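Side-chain contact in dipeptidase (PDB 3PEB), which is the N-terminal, creatinase/prolidase-type domain of a putative manganese-dependent peptidase of the M24B family, and probably contributes to peptide hydrolysis by the whole enzyme: residues A[22-27]-A[124-129]. Sequence-based numbering, arbitrary orientation.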
loop_
_atom_site.group_PDB
_atom_site.type_symbol
_atom_site.label_atom_id
_atom_site.label_comp_id
_atom_site.label_asym_id
_atom_site.label_seq_id
_atom_site.Cartn_x
_atom_site.Cartn_y
_atom_site.Cartn_z
ATOM N N ALA A 22 -5.785 -2.966 2.387
ATOM C CA ALA A 22 -5.792 -1.705 1.628
ATOM C C ALA A 22 -4.420 -1.509 0.981
ATOM O O ALA A 22 -3.378 -1.654 1.635
ATOM C CB ALA A 22 -6.117 -0.465 2.533
ATOM N N ILE A 23 -4.433 -1.112 -0.286
ATOM C CA ILE A 23 -3.205 -0.758 -0.999
ATOM C C ILE A 23 -3.256 0.734 -1.234
ATOM O O ILE A 23 -4.073 1.222 -2.020
ATOM C CB ILE A 23 -3.064 -1.506 -2.363
ATOM C CG1 ILE A 23 -3.086 -3.014 -2.138
ATOM C CG2 ILE A 23 -1.742 -1.069 -3.082
ATOM C CD1 ILE A 23 -3.037 -3.863 -3.446
ATOM N N VAL A 24 -2.382 1.453 -0.537
ATOM C CA VAL A 24 -2.326 2.899 -0.571
ATOM C C VAL A 24 -1.194 3.288 -1.511
ATOM O O VAL A 24 -0.058 2.839 -1.340
ATOM C CB VAL A 24 -2.111 3.470 0.863
ATOM C CG1 VAL A 24 -1.940 5.008 0.854
ATOM C CG2 VAL A 24 -3.306 3.093 1.771
ATOM N N SER A 25 -1.523 4.109 -2.510
ATOM C CA SER A 25 -0.588 4.499 -3.536
ATOM C C SER A 25 -0.296 5.992 -3.615
ATOM O O SER A 25 0.758 6.370 -4.140
ATOM C CB SER A 25 -1.092 4.043 -4.917
ATOM O OG SER A 25 -2.375 4.551 -5.176
ATOM N N ASP A 26 -1.209 6.839 -3.147
ATOM C CA ASP A 26 -1.048 8.274 -3.262
ATOM C C ASP A 26 -0.009 8.692 -2.241
ATOM O O ASP A 26 -0.182 8.413 -1.047
ATOM C CB ASP A 26 -2.400 8.971 -2.978
ATOM C CG ASP A 26 -2.356 10.452 -3.233
ATOM O OD1 ASP A 26 -1.253 11.046 -3.244
ATOM O OD2 ASP A 26 -3.434 11.021 -3.488
ATOM N N PRO A 27 1.099 9.331 -2.691
ATOM C CA PRO A 27 2.115 9.775 -1.726
ATOM C C PRO A 27 1.590 10.683 -0.631
ATOM O O PRO A 27 2.071 10.637 0.518
ATOM C CB PRO A 27 3.143 10.526 -2.613
ATOM C CG PRO A 27 2.990 9.846 -3.969
ATOM C CD PRO A 27 1.492 9.649 -4.088
ATOM N N GLU A 124 -11.930 -2.676 -4.753
ATOM C CA GLU A 124 -12.930 -1.679 -4.402
ATOM C C GLU A 124 -12.222 -0.377 -4.099
ATOM O O GLU A 124 -11.029 -0.374 -3.824
ATOM C CB GLU A 124 -13.734 -2.101 -3.173
ATOM C CG GLU A 124 -14.595 -3.365 -3.358
ATOM C CD GLU A 124 -15.780 -3.180 -4.293
ATOM O OE1 GLU A 124 -16.118 -2.022 -4.646
ATOM O OE2 GLU A 124 -16.381 -4.214 -4.679
ATOM N N ASN A 125 -12.965 0.726 -4.155
ATOM C CA ASN A 125 -12.396 2.076 -4.085
ATOM C C ASN A 125 -12.276 2.619 -2.638
ATOM O O ASN A 125 -13.265 2.776 -1.955
ATOM C CB ASN A 125 -13.269 3.030 -4.883
ATOM C CG ASN A 125 -12.625 4.368 -5.121
ATOM O OD1 ASN A 125 -11.444 4.578 -4.816
ATOM N ND2 ASN A 125 -13.393 5.283 -5.747
ATOM N N LEU A 126 -11.046 2.898 -2.230
ATOM C CA LEU A 126 -10.685 3.465 -0.923
ATOM C C LEU A 126 -10.725 4.978 -0.897
ATOM O O LEU A 126 -10.714 5.579 0.184
ATOM C CB LEU A 126 -9.262 3.043 -0.567
ATOM C CG LEU A 126 -8.766 3.277 0.874
ATOM C CD1 LEU A 126 -9.615 2.476 1.882
ATOM C CD2 LEU A 126 -7.294 2.882 0.936
ATOM N N THR A 127 -10.761 5.623 -2.067
ATOM C CA THR A 127 -10.596 7.065 -2.112
ATOM C C THR A 127 -11.649 7.828 -1.293
ATOM O O THR A 127 -11.309 8.785 -0.583
ATOM C CB THR A 127 -10.503 7.590 -3.594
ATOM O OG1 THR A 127 -9.230 7.231 -4.152
ATOM C CG2 THR A 127 -10.637 9.124 -3.610
ATOM N N PRO A 128 -12.928 7.428 -1.378
ATOM C CA PRO A 128 -13.936 8.133 -0.586
ATOM C C PRO A 128 -13.654 8.092 0.932
ATOM O O PRO A 128 -13.765 9.119 1.612
ATOM C CB PRO A 128 -15.229 7.398 -0.940
ATOM C CG PRO A 128 -15.001 6.926 -2.361
ATOM C CD PRO A 128 -13.547 6.491 -2.340
ATOM N N PHE A 129 -13.226 6.939 1.432
ATOM C CA PHE A 129 -12.867 6.838 2.832
ATOM C C PHE A 129 -11.681 7.738 3.195
ATOM O O PHE A 129 -11.716 8.420 4.252
ATOM C CB PHE A 129 -12.613 5.408 3.245
ATOM C CG PHE A 129 -12.368 5.271 4.729
ATOM C CD1 PHE A 129 -13.384 5.562 5.622
ATOM C CD2 PHE A 129 -11.119 4.924 5.225
ATOM C CE1 PHE A 129 -13.172 5.478 7.011
ATOM C CE2 PHE A 129 -10.910 4.835 6.621
ATOM C CZ PHE A 129 -11.933 5.114 7.486
#
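Leu126 meets strand 21-24 through a single methyl group: CD2 lies 3.9 Å from CB of Ala22 and 4.1 Å from CG2 of Val24. Both strand residues present these carbons on one face of the mixed sheet of the creatinase/prolidase N-terminal domain. Leu126 directs its CB at the strand; with CG anti to the backbone N (chi1 -168°) and CD2 in turn anti to CA, this is the methyl that arrives there. In Val24 the branch anti to the carbonyl carbon, CG2, does the touching, and the two side chains run obliquely to each other. All three residues are buried, yet only 96 Å² is buried between the segments, both sides summed, and the nearest CA atoms, those of Ala22 and Leu126, stand 7.6 Å apart. Strand 96-102 separates strands 21-24 and 122-125; Leu126, just beyond the latter, reaches across past Tyr101, which it also touches. The loose side is Asn125, partly exposed and without contact to 22-27. Its OD1 serves 124-129 locally, accepting from Thr127 N (3.0 Å, 163°) and helping fix the turn that holds Leu126 and leads into helix 127-133. With no hydrogen bond joining the segments, their pairing rests on van der Waals contact and the hydrophobic gain of burying methyl groups.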